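Local coordinates for protein cellulase CEL9M (Clostridium cellulolyticum, PDB 1IA6) that probably hydrolyses internal beta-1,4-glucosidic linkages in cellulose, lichenin and cereal beta-glucans, as an endoglucanase of glycoside hydrolase family 9, at residues A[76-79]-A[84-87]; A[103-108]-A[156-161]; A[186-191]-A[215-220]; A[286-291]-A[326-331]. All blocks are in the same frame, centred on the assembly; numbering follows the deposited sequence.

Interaction 1 (A[76-79]-A[84-87]); sequences WSLY and SFDA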
loop_
_atom_site.group_PDB
_atom_site.type_symbol
_atom_site.label_atom_id
_atom_site.label_comp_id
_atom_site.label_asym_id
_atom_site.label_seq_id
_atom_site.Cartn_x
_atom_site.Cartn_y
_atom_site.Cartn_z
ATOM N N TRP A 76 0.518 -9.201 2.347
ATOM C CA TRP A 76 -0.176 -9.652 3.546
ATOM C C TRP A 76 -1.592 -10.102 3.186
ATOM O O TRP A 76 -2.088 -11.099 3.715
ATOM C CB TRP A 76 -0.219 -8.519 4.584
ATOM C CG TRP A 76 -0.673 -8.936 5.957
ATOM C CD1 TRP A 76 -0.614 -10.188 6.496
ATOM C CD2 TRP A 76 -1.196 -8.083 6.986
ATOM N NE1 TRP A 76 -1.064 -10.171 7.793
ATOM C CE2 TRP A 76 -1.428 -8.891 8.121
ATOM C CE3 TRP A 76 -1.487 -6.714 7.058
ATOM C CZ2 TRP A 76 -1.940 -8.378 9.317
ATOM C CZ3 TRP A 76 -1.999 -6.201 8.251
ATOM C CH2 TRP A 76 -2.218 -7.034 9.363
ATOM N N SER A 77 -2.224 -9.366 2.278
ATOM C CA SER A 77 -3.579 -9.678 1.835
ATOM C C SER A 77 -3.644 -11.075 1.221
ATOM O O SER A 77 -4.541 -11.861 1.528
ATOM C CB SER A 77 -4.048 -8.647 0.802
ATOM O OG SER A 77 -3.981 -7.327 1.320
ATOM N N LEU A 78 -2.684 -11.376 0.354
ATOM C CA LEU A 78 -2.631 -12.670 -0.321
ATOM C C LEU A 78 -2.327 -13.793 0.669
ATOM O O LEU A 78 -2.887 -14.885 0.582
ATOM C CB LEU A 78 -1.564 -12.649 -1.418
ATOM C CG LEU A 78 -1.423 -13.909 -2.280
ATOM C CD1 LEU A 78 -2.731 -14.188 -3.008
ATOM C CD2 LEU A 78 -0.292 -13.713 -3.275
ATOM N N TYR A 79 -1.434 -13.511 1.611
ATOM C CA TYR A 79 -1.043 -14.488 2.620
ATOM C C TYR A 79 -2.191 -14.869 3.553
ATOM O O TYR A 79 -2.394 -16.046 3.850
ATOM C CB TYR A 79 0.121 -13.941 3.454
ATOM C CG TYR A 79 0.627 -14.903 4.508
ATOM C CD1 TYR A 79 1.435 -15.985 4.164
ATOM C CD2 TYR A 79 0.292 -14.733 5.850
ATOM C CE1 TYR A 79 1.902 -16.874 5.135
ATOM C CE2 TYR A 79 0.750 -15.613 6.826
ATOM C CZ TYR A 79 1.554 -16.678 6.461
ATOM O OH TYR A 79 2.020 -17.540 7.426
ATOM N N SER A 84 -9.663 -16.255 -1.092
ATOM C CA SER A 84 -10.458 -15.238 -1.772
ATOM C C SER A 84 -9.932 -14.948 -3.168
ATOM O O SER A 84 -10.712 -14.727 -4.092
ATOM C CB SER A 84 -10.481 -13.942 -0.957
ATOM O OG SER A 84 -11.075 -14.159 0.308
ATOM N N PHE A 85 -8.610 -14.935 -3.319
ATOM C CA PHE A 85 -8.010 -14.680 -4.620
ATOM C C PHE A 85 -8.169 -15.897 -5.540
ATOM O O PHE A 85 -8.491 -15.751 -6.721
ATOM C CB PHE A 85 -6.523 -14.330 -4.477
ATOM C CG PHE A 85 -6.262 -13.046 -3.734
ATOM C CD1 PHE A 85 -6.271 -13.012 -2.342
ATOM C CD2 PHE A 85 -6.006 -11.867 -4.431
ATOM C CE1 PHE A 85 -6.026 -11.823 -1.652
ATOM C CE2 PHE A 85 -5.760 -10.673 -3.751
ATOM C CZ PHE A 85 -5.770 -10.651 -2.361
ATOM N N ASP A 86 -7.950 -17.093 -5.002
ATOM C CA ASP A 86 -8.082 -18.308 -5.806
ATOM C C ASP A 86 -9.505 -18.476 -6.335
ATOM O O ASP A 86 -9.710 -18.696 -7.526
ATOM C CB ASP A 86 -7.721 -19.557 -4.994
ATOM C CG ASP A 86 -6.242 -19.656 -4.681
ATOM O OD1 ASP A 86 -5.425 -19.067 -5.420
ATOM O OD2 ASP A 86 -5.895 -20.342 -3.698
ATOM N N ALA A 87 -10.479 -18.368 -5.438
ATOM C CA ALA A 87 -11.886 -18.534 -5.791
ATOM C C ALA A 87 -12.393 -17.554 -6.841
ATOM O O ALA A 87 -13.252 -17.904 -7.655
ATOM C CB ALA A 87 -12.748 -18.439 -4.534
#
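One face of the F85 ring is covered by the methyl CD1 of L78, while the carbonyl oxygen of S77 approaches the same ring obliquely. The methyl is set toward the rim and not over the middle: L78 CD1 lies 3.8 Å from F85 CG, and its line to the ring centroid leans 24° from the ring normal. This is a CH-pi contact, in which an aliphatic carbon offers its hydrogens to the aromatic cloud. Leucine suits this buried spot as a branched apolar side chain: with CG anti to the backbone N (chi1 -177°) and chi2 near 60°, CD1 comes over the phenyl face.

Farther out along the ring, F85 CE1 meets the main chain, 3.5 Å from S77 O and 3.7 Å from L78 CA. The outermost carbon, F85 CZ, comes 4.1 Å from S77 CB. A residue as small as serine lets the phenyl group settle this close to the main chain of helix 64-80. Phenylalanine in turn is long enough to span the gap between the backbones, whose nearest CA atoms, those of L78 and F85, are 7.2 Å apart.

All three touching residues are buried. M94 and T91 of helix 91-107 and V420 and A424 of helix 413-429 also pack on F85, while L95 and L98 meet L78. The contact thus folds the short helix 82-87 back against the end of helix 64-80, a short connection between consecutive helices, with F85 packed between them, within the alpha/alpha barrel expected of family 9 glycoside hydrolases.

Interaction 2 (A[103-108]-A[156-161]); sequences DYFLKS and SETSAA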
loop_
_atom_site.group_PDB
_atom_site.type_symbol
_atom_site.label_atom_id
_atom_site.label_comp_id
_atom_site.label_asym_id
_atom_site.label_seq_id
_atom_site.Cartn_x
_atom_site.Cartn_y
_atom_site.Cartn_z
ATOM N N ASP A 103 10.829 -7.425 -8.079
ATOM C CA ASP A 103 11.912 -7.390 -9.065
ATOM C C ASP A 103 12.656 -6.065 -8.916
ATOM O O ASP A 103 13.882 -6.001 -9.040
ATOM C CB ASP A 103 11.366 -7.483 -10.494
ATOM C CG ASP A 103 11.032 -8.903 -10.909
ATOM O OD1 ASP A 103 11.410 -9.849 -10.189
ATOM O OD2 ASP A 103 10.399 -9.067 -11.972
ATOM N N TYR A 104 11.894 -5.007 -8.658
ATOM C CA TYR A 104 12.449 -3.670 -8.488
ATOM C C TYR A 104 13.273 -3.579 -7.203
ATOM O O TYR A 104 14.370 -3.023 -7.202
ATOM C CB TYR A 104 11.301 -2.650 -8.491
ATOM C CG TYR A 104 11.672 -1.231 -8.119
ATOM C CD1 TYR A 104 12.610 -0.507 -8.860
ATOM C CD2 TYR A 104 11.054 -0.597 -7.040
ATOM C CE1 TYR A 104 12.919 0.816 -8.532
ATOM C CE2 TYR A 104 11.356 0.722 -6.705
ATOM C CZ TYR A 104 12.289 1.421 -7.455
ATOM O OH TYR A 104 12.585 2.726 -7.122
ATOM N N PHE A 105 12.760 -4.135 -6.110
ATOM C CA PHE A 105 13.496 -4.097 -4.850
ATOM C C PHE A 105 14.837 -4.824 -4.965
ATOM O O PHE A 105 15.852 -4.358 -4.438
ATOM C CB PHE A 105 12.679 -4.731 -3.718
ATOM C CG PHE A 105 11.371 -4.044 -3.451
ATOM C CD1 PHE A 105 11.234 -2.668 -3.637
ATOM C CD2 PHE A 105 10.278 -4.768 -3.001
ATOM C CE1 PHE A 105 10.019 -2.027 -3.379
ATOM C CE2 PHE A 105 9.060 -4.140 -2.740
ATOM C CZ PHE A 105 8.930 -2.768 -2.929
ATOM N N LEU A 106 14.839 -5.965 -5.648
ATOM C CA LEU A 106 16.063 -6.740 -5.815
ATOM C C LEU A 106 17.099 -5.982 -6.643
ATOM O O LEU A 106 18.281 -5.981 -6.308
ATOM C CB LEU A 106 15.753 -8.096 -6.460
ATOM C CG LEU A 106 14.988 -9.093 -5.579
ATOM C CD1 LEU A 106 14.662 -10.351 -6.378
ATOM C CD2 LEU A 106 15.823 -9.438 -4.355
ATOM N N LYS A 107 16.655 -5.333 -7.715
ATOM C CA LYS A 107 17.560 -4.563 -8.565
ATOM C C LYS A 107 18.127 -3.358 -7.809
ATOM O O LYS A 107 19.253 -2.923 -8.063
ATOM C CB LYS A 107 16.821 -4.089 -9.823
ATOM C CG LYS A 107 16.421 -5.235 -10.743
ATOM C CD LYS A 107 15.436 -4.801 -11.819
ATOM C CE LYS A 107 16.041 -3.792 -12.777
ATOM N NZ LYS A 107 15.073 -3.448 -13.858
ATOM N N SER A 108 17.346 -2.835 -6.871
ATOM C CA SER A 108 17.758 -1.679 -6.080
ATOM C C SER A 108 18.717 -2.036 -4.942
ATOM O O SER A 108 19.148 -1.158 -4.202
ATOM C CB SER A 108 16.525 -0.976 -5.498
ATOM O OG SER A 108 15.637 -0.555 -6.522
ATOM N N SER A 156 12.782 -1.818 6.374
ATOM C CA SER A 156 11.957 -2.821 7.030
ATOM C C SER A 156 10.694 -3.151 6.251
ATOM O O SER A 156 10.316 -4.315 6.156
ATOM C CB SER A 156 11.593 -2.374 8.450
ATOM O OG SER A 156 12.750 -2.328 9.266
ATOM N N GLU A 157 10.033 -2.142 5.692
ATOM C CA GLU A 157 8.829 -2.422 4.923
ATOM C C GLU A 157 9.192 -3.215 3.671
ATOM O O GLU A 157 8.454 -4.110 3.258
ATOM C CB GLU A 157 8.104 -1.129 4.541
ATOM C CG GLU A 157 7.366 -0.465 5.705
ATOM C CD GLU A 157 6.446 -1.422 6.448
ATOM O OE1 GLU A 157 5.784 -2.251 5.794
ATOM O OE2 GLU A 157 6.374 -1.337 7.691
ATOM N N THR A 158 10.335 -2.892 3.075
ATOM C CA THR A 158 10.789 -3.590 1.877
ATOM C C THR A 158 11.136 -5.026 2.257
ATOM O O THR A 158 10.823 -5.965 1.530
ATOM C CB THR A 158 12.017 -2.885 1.261
ATOM O OG1 THR A 158 11.687 -1.513 1.008
ATOM C CG2 THR A 158 12.417 -3.542 -0.051
ATOM N N SER A 159 11.770 -5.192 3.413
ATOM C CA SER A 159 12.127 -6.520 3.901
ATOM C C SER A 159 10.859 -7.357 4.079
ATOM O O SER A 159 10.798 -8.513 3.653
ATOM C CB SER A 159 12.870 -6.408 5.237
ATOM O OG SER A 159 13.148 -7.687 5.790
ATOM N N ALA A 160 9.843 -6.770 4.708
ATOM C CA ALA A 160 8.589 -7.481 4.942
ATOM C C ALA A 160 7.940 -7.876 3.623
ATOM O O ALA A 160 7.421 -8.979 3.490
ATOM C CB ALA A 160 7.631 -6.613 5.763
ATOM N N ALA A 161 7.969 -6.973 2.651
ATOM C CA ALA A 161 7.381 -7.256 1.346
ATOM C C ALA A 161 8.096 -8.433 0.688
ATOM O O ALA A 161 7.462 -9.272 0.046
ATOM C CB ALA A 161 7.476 -6.020 0.447
#
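Y104 O, next to the F105 that packs on T158, is gripped twice: S108 N comes from one face of the carbonyl plane and S108 OG from the other. S108 OG donates at 2.9 Å to Y104 O from 37° out of that plane, and S108 N is 3.0 Å from Y104 O. Serine suits the end of helix 91-107 because its short side chain can turn back onto a carbonyl of the last turn.

The contact between the helices is apolar. T158 CG2 rests over one face of the F105 ring, offset toward CG, which joins the ring to CB, with T158 CG2 3.6 Å from F105 CG and 22° off the normal through the ring centre. Threonine can do two jobs here: with CG2 anti to its backbone N, the methyl faces the phenyl group, while OG1 lies beside that N and bonds to I154 O in its own helix. One turn on, A161 CB is 4.0 Å from F105 CE2, and so small a side chain leaves the ring room to lie between the helices.

Q67 and A71 of helix 64-80 also touch F105, and L187 of helix 174-193 and F115 of strand 115-119 reach T158. Helices 91-107 and 152-169 meet in a buried layer flanked by two further helices, and S108 pairs through its backbone with Y116, tying the helix end to the antiparallel sheet.

Interaction 3 (A[186-191]-A[215-220]); sequences ELYAMG and WAATWL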
loop_
_atom_site.group_PDB
_atom_site.type_symbol
_atom_site.label_atom_id
_atom_site.label_comp_id
_atom_site.label_asym_id
_atom_site.label_seq_id
_atom_site.Cartn_x
_atom_site.Cartn_y
_atom_site.Cartn_z
ATOM N N GLU A 186 18.989 -9.316 4.581
ATOM C CA GLU A 186 20.019 -8.285 4.495
ATOM C C GLU A 186 19.479 -6.878 4.724
ATOM O O GLU A 186 20.121 -6.067 5.388
ATOM C CB GLU A 186 20.721 -8.353 3.139
ATOM C CG GLU A 186 21.324 -9.713 2.833
ATOM C CD GLU A 186 22.103 -9.723 1.533
ATOM O OE1 GLU A 186 21.681 -9.034 0.580
ATOM O OE2 GLU A 186 23.130 -10.429 1.461
ATOM N N LEU A 187 18.306 -6.583 4.174
ATOM C CA LEU A 187 17.719 -5.258 4.343
ATOM C C LEU A 187 17.339 -5.033 5.805
ATOM O O LEU A 187 17.482 -3.930 6.335
ATOM C CB LEU A 187 16.488 -5.101 3.444
ATOM C CG LEU A 187 16.741 -5.153 1.933
ATOM C CD1 LEU A 187 15.419 -4.981 1.196
ATOM C CD2 LEU A 187 17.717 -4.062 1.518
ATOM N N TYR A 188 16.861 -6.089 6.455
ATOM C CA TYR A 188 16.487 -6.009 7.864
ATOM C C TYR A 188 17.749 -5.732 8.677
ATOM O O TYR A 188 17.750 -4.889 9.572
ATOM C CB TYR A 188 15.856 -7.324 8.323
ATOM C CG TYR A 188 15.609 -7.397 9.814
ATOM C CD1 TYR A 188 14.536 -6.723 10.399
ATOM C CD2 TYR A 188 16.450 -8.141 10.636
ATOM C CE1 TYR A 188 14.305 -6.796 11.775
ATOM C CE2 TYR A 188 16.233 -8.219 12.009
ATOM C CZ TYR A 188 15.161 -7.546 12.571
ATOM O OH TYR A 188 14.947 -7.627 13.925
ATOM N N ALA A 189 18.824 -6.447 8.349
ATOM C CA ALA A 189 20.100 -6.280 9.036
ATOM C C ALA A 189 20.568 -4.832 8.931
ATOM O O ALA A 189 21.015 -4.241 9.916
ATOM C CB ALA A 189 21.144 -7.218 8.437
ATOM N N MET A 190 20.476 -4.267 7.730
ATOM C CA MET A 190 20.870 -2.877 7.507
ATOM C C MET A 190 20.024 -1.953 8.374
ATOM O O MET A 190 20.533 -1.011 8.986
ATOM C CB MET A 190 20.661 -2.483 6.043
ATOM C CG MET A 190 21.621 -3.116 5.053
ATOM S SD MET A 190 21.148 -2.697 3.350
ATOM C CE MET A 190 21.334 -0.920 3.371
ATOM N N GLY A 191 18.724 -2.229 8.408
ATOM C CA GLY A 191 17.805 -1.411 9.177
ATOM C C GLY A 191 18.060 -1.368 10.669
ATOM O O GLY A 191 17.862 -0.329 11.300
ATOM N N TRP A 215 7.621 -5.145 12.798
ATOM C CA TRP A 215 6.798 -5.751 11.758
ATOM C C TRP A 215 7.635 -6.667 10.855
ATOM O O TRP A 215 7.271 -7.822 10.625
ATOM C CB TRP A 215 6.132 -4.617 10.959
ATOM C CG TRP A 215 5.519 -4.963 9.635
ATOM C CD1 TRP A 215 5.991 -4.605 8.400
ATOM C CD2 TRP A 215 4.264 -5.622 9.404
ATOM N NE1 TRP A 215 5.105 -4.988 7.422
ATOM C CE2 TRP A 215 4.038 -5.614 8.008
ATOM C CE3 TRP A 215 3.308 -6.213 10.241
ATOM C CZ2 TRP A 215 2.894 -6.176 7.430
ATOM C CZ3 TRP A 215 2.168 -6.772 9.663
ATOM C CH2 TRP A 215 1.972 -6.746 8.270
ATOM N N ALA A 216 8.759 -6.159 10.357
ATOM C CA ALA A 216 9.629 -6.948 9.491
ATOM C C ALA A 216 10.162 -8.172 10.232
ATOM O O ALA A 216 10.288 -9.252 9.656
ATOM C CB ALA A 216 10.791 -6.092 8.993
ATOM N N ALA A 217 10.464 -7.992 11.513
ATOM C CA ALA A 217 10.983 -9.073 12.340
ATOM C C ALA A 217 9.973 -10.206 12.510
ATOM O O ALA A 217 10.348 -11.377 12.486
ATOM C CB ALA A 217 11.402 -8.528 13.709
ATOM N N THR A 218 8.692 -9.872 12.674
ATOM C CA THR A 218 7.692 -10.922 12.845
ATOM C C THR A 218 7.579 -11.786 11.589
ATOM O O THR A 218 7.340 -12.989 11.683
ATOM C CB THR A 218 6.287 -10.365 13.204
ATOM O OG1 THR A 218 5.749 -9.630 12.100
ATOM C CG2 THR A 218 6.365 -9.464 14.435
ATOM N N TRP A 219 7.758 -11.185 10.417
ATOM C CA TRP A 219 7.673 -11.957 9.182
ATOM C C TRP A 219 8.897 -12.850 9.004
ATOM O O TRP A 219 8.781 -13.983 8.542
ATOM C CB TRP A 219 7.485 -11.030 7.977
ATOM C CG TRP A 219 6.090 -10.496 7.929
ATOM C CD1 TRP A 219 5.693 -9.206 8.133
ATOM C CD2 TRP A 219 4.891 -11.263 7.759
ATOM N NE1 TRP A 219 4.321 -9.123 8.108
ATOM C CE2 TRP A 219 3.803 -10.372 7.881
ATOM C CE3 TRP A 219 4.630 -12.622 7.520
ATOM C CZ2 TRP A 219 2.471 -10.792 7.773
ATOM C CZ3 TRP A 219 3.305 -13.042 7.414
ATOM C CH2 TRP A 219 2.242 -12.127 7.542
ATOM N N LEU A 220 10.069 -12.350 9.377
ATOM C CA LEU A 220 11.271 -13.162 9.261
ATOM C C LEU A 220 11.145 -14.360 10.198
ATOM O O LEU A 220 11.672 -15.435 9.914
ATOM C CB LEU A 220 12.517 -12.328 9.577
ATOM C CG LEU A 220 12.951 -11.477 8.374
ATOM C CD1 LEU A 220 13.946 -10.410 8.798
ATOM C CD2 LEU A 220 13.545 -12.386 7.309
#
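Within the helical barrel, Y188 of helix 174-193 bridges to A216, A217 and L220 of helix 210-224, the next helix in the chain. The two run roughly antiparallel, at 144° between the directions of the short segments, and their axes approach no closer than 10.8 Å. So wide a spacing is bridged by a long aromatic residue on one helix facing small ones on the other.

Y188 leaves its helix with CG anti to the backbone N (chi1 172°), which lays the ring across the neighbouring helix. L220 CD1 sits against the attached end of the ring, 3.6 Å from Y188 CG, and forms an off-centre CH-pi contact. A216 CB lies 4.0 Å from Y188 CD1. A217 CB packs along the outer part of the same side chain, 3.9 Å from Y188 CE1 and 3.7 Å from Y188 OH. The two alanines give the ring a shallow seat, whereas leucine supplies a longer branch where the backbones leave more to fill.

Tyrosine also brings a polar end into this buried place, and D232 OD2 satisfies it through a hydrogen bond with Y188 OH. F236 of helix 228-236 also touches the Y188 side chain, and A233 and Y229 meet A217 and L220, so that helix closes over the pair. The calcium ion bound by S208, D211, D212 and D257 lies about 11 Å from the A216 side chain, near the start of helix 210-224. Antiparallel packing of successive helices of this kind is the building principle of the alpha/alpha barrel.

Interaction 4 (A[286-291]-A[326-331]); sequences YWKTQV and DQSLLD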
loop_
_atom_site.group_PDB
_atom_site.type_symbol
_atom_site.label_atom_id
_atom_site.label_comp_id
_atom_site.label_asym_id
_atom_site.label_seq_id
_atom_site.Cartn_x
_atom_site.Cartn_y
_atom_site.Cartn_z
ATOM N N TYR A 286 -11.326 2.173 20.203
ATOM C CA TYR A 286 -11.211 3.598 19.939
ATOM C C TYR A 286 -11.932 3.921 18.631
ATOM O O TYR A 286 -12.652 4.914 18.534
ATOM C CB TYR A 286 -9.734 3.996 19.858
ATOM C CG TYR A 286 -9.507 5.477 19.679
ATOM C CD1 TYR A 286 -9.512 6.056 18.412
ATOM C CD2 TYR A 286 -9.304 6.307 20.783
ATOM C CE1 TYR A 286 -9.321 7.428 18.246
ATOM C CE2 TYR A 286 -9.113 7.676 20.631
ATOM C CZ TYR A 286 -9.122 8.230 19.360
ATOM O OH TYR A 286 -8.923 9.582 19.209
ATOM N N TRP A 287 -11.750 3.068 17.628
ATOM C CA TRP A 287 -12.407 3.277 16.341
ATOM C C TRP A 287 -13.911 3.056 16.418
ATOM O O TRP A 287 -14.671 3.679 15.684
ATOM C CB TRP A 287 -11.809 2.358 15.269
ATOM C CG TRP A 287 -10.671 2.995 14.541
ATOM C CD1 TRP A 287 -9.417 3.243 15.028
ATOM C CD2 TRP A 287 -10.704 3.544 13.220
ATOM N NE1 TRP A 287 -8.670 3.915 14.091
ATOM C CE2 TRP A 287 -9.436 4.114 12.972
ATOM C CE3 TRP A 287 -11.685 3.614 12.220
ATOM C CZ2 TRP A 287 -9.121 4.745 11.763
ATOM C CZ3 TRP A 287 -11.371 4.243 11.017
ATOM C CH2 TRP A 287 -10.097 4.800 10.804
ATOM N N LYS A 288 -14.342 2.175 17.313
ATOM C CA LYS A 288 -15.767 1.894 17.457
ATOM C C LYS A 288 -16.586 3.081 17.948
ATOM O O LYS A 288 -17.714 3.290 17.495
ATOM C CB LYS A 288 -15.994 0.740 18.437
ATOM C CG LYS A 288 -15.595 -0.634 17.946
ATOM C CD LYS A 288 -15.850 -1.653 19.048
ATOM C CE LYS A 288 -15.454 -3.050 18.627
ATOM N NZ LYS A 288 -15.721 -4.023 19.720
ATOM N N THR A 289 -16.022 3.860 18.865
ATOM C CA THR A 289 -16.767 4.970 19.452
ATOM C C THR A 289 -16.126 6.356 19.497
ATOM O O THR A 289 -16.832 7.356 19.625
ATOM C CB THR A 289 -17.168 4.614 20.894
ATOM O OG1 THR A 289 -15.983 4.371 21.665
ATOM C CG2 THR A 289 -18.030 3.363 20.915
ATOM N N GLN A 290 -14.804 6.427 19.402
ATOM C CA GLN A 290 -14.115 7.710 19.477
ATOM C C GLN A 290 -13.895 8.379 18.127
ATOM O O GLN A 290 -13.943 9.605 18.020
ATOM C CB GLN A 290 -12.768 7.534 20.182
ATOM C CG GLN A 290 -12.876 6.949 21.582
ATOM C CD GLN A 290 -13.466 7.925 22.573
ATOM O OE1 GLN A 290 -12.858 8.947 22.891
ATOM N NE2 GLN A 290 -14.659 7.619 23.066
ATOM N N VAL A 291 -13.650 7.581 17.098
ATOM C CA VAL A 291 -13.421 8.137 15.773
ATOM C C VAL A 291 -14.712 8.709 15.200
ATOM O O VAL A 291 -15.763 8.069 15.236
ATOM C CB VAL A 291 -12.855 7.071 14.823
ATOM C CG1 VAL A 291 -12.715 7.638 13.421
ATOM C CG2 VAL A 291 -11.503 6.608 15.335
ATOM N N ASP A 326 -15.338 -11.397 15.992
ATOM C CA ASP A 326 -16.056 -10.442 16.823
ATOM C C ASP A 326 -17.072 -9.814 15.876
ATOM O O ASP A 326 -16.704 -9.092 14.949
ATOM C CB ASP A 326 -15.102 -9.374 17.354
ATOM C CG ASP A 326 -15.759 -8.460 18.361
ATOM O OD1 ASP A 326 -16.884 -7.992 18.090
ATOM O OD2 ASP A 326 -15.152 -8.203 19.421
ATOM N N GLN A 327 -18.348 -10.091 16.114
ATOM C CA GLN A 327 -19.414 -9.577 15.263
ATOM C C GLN A 327 -19.445 -8.053 15.168
ATOM O O GLN A 327 -19.830 -7.502 14.136
ATOM C CB GLN A 327 -20.768 -10.091 15.758
ATOM C CG GLN A 327 -21.873 -9.994 14.723
ATOM C CD GLN A 327 -21.493 -10.660 13.414
ATOM O OE1 GLN A 327 -21.062 -11.813 13.394
ATOM N NE2 GLN A 327 -21.650 -9.935 12.313
ATOM N N SER A 328 -19.040 -7.374 16.236
ATOM C CA SER A 328 -19.040 -5.915 16.240
ATOM C C SER A 328 -17.989 -5.406 15.255
ATOM O O SER A 328 -18.166 -4.360 14.634
ATOM C CB SER A 328 -18.751 -5.370 17.641
ATOM O OG SER A 328 -17.408 -5.606 18.027
ATOM N N LEU A 329 -16.902 -6.158 15.109
ATOM C CA LEU A 329 -15.832 -5.783 14.190
ATOM C C LEU A 329 -16.239 -6.086 12.753
ATOM O O LEU A 329 -15.962 -5.305 11.843
ATOM C CB LEU A 329 -14.540 -6.530 14.537
ATOM C CG LEU A 329 -13.926 -6.194 15.900
ATOM C CD1 LEU A 329 -12.709 -7.074 16.153
ATOM C CD2 LEU A 329 -13.536 -4.725 15.934
ATOM N N LEU A 330 -16.900 -7.221 12.552
ATOM C CA LEU A 330 -17.351 -7.606 11.221
ATOM C C LEU A 330 -18.393 -6.621 10.703
ATOM O O LEU A 330 -18.389 -6.272 9.525
ATOM C CB LEU A 330 -17.936 -9.021 11.240
ATOM C CG LEU A 330 -16.914 -10.145 11.427
ATOM C CD1 LEU A 330 -17.629 -11.471 11.618
ATOM C CD2 LEU A 330 -15.987 -10.196 10.220
ATOM N N ASP A 331 -19.282 -6.168 11.583
ATOM C CA ASP A 331 -20.309 -5.220 11.173
ATOM C C ASP A 331 -19.699 -3.868 10.827
ATOM O O ASP A 331 -20.100 -3.229 9.857
ATOM C CB ASP A 331 -21.357 -5.032 12.274
ATOM C CG ASP A 331 -22.159 -6.290 12.540
ATOM O OD1 ASP A 331 -22.432 -7.041 11.579
ATOM O OD2 ASP A 331 -22.527 -6.521 13.711
#
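K288 reaches across to S328 and L329 with its side chain almost fully stretched. Its CG lies beside the backbone N (chi1 -71°), and every later torsion is close to 180°, so the chain runs straight out from helix 274-289. The ammonium group ends by donating to a hydroxyl, K288 NZ to S328 OG at 2.9 Å. K288 CE lies 3.7 Å from L329 CD2, where the two side chains cross at about a right angle. Lysine fits because its methylene chain can touch leucine while its charged end stays near the surface.

S328 OG takes the crowded position between its own backbone N and carbonyl carbon (chi1 70°), turned toward the lysine. Its very short approach to D326 OD1 is doubtful. D326 is the N-cap of helix 327-341: S328 N donates to D326 OD1 at 2.9 Å, nearly along the carboxylate C-O bond. The other oxygen, D326 OD2, is 4.2 Å from K288 NZ, too far for a salt bridge.

M317 and Y320 of helix 306-323 pack on L329. An aspartate N-cap accepting from the backbone N-H two residues on is a classic helix start; here a lysine from another helix reaches S328.

In the fold
The four contacts follow in series along the chain, all in the family 9 module. Interactions 2 and 3 are neighbours, with centres 11 Å apart: helices 152-169 and 174-193 are successive, and E157 and A160 pack on W215. Interaction 1 lies about 23 Å from interaction 3 between centres, yet its W76 and Y79 meet W215 and W219 in an aromatic cluster. Helix 91-107 follows helix 82-87 in the chain, though interactions 1 and 2 stay about 7 Å apart at their nearest atoms. Interaction 4 stands apart, about 34 Å from interaction 2 between centres and across the chain's centre. Three buried contacts pack barrel helices together, while the partly buried fourth joins helices farther out.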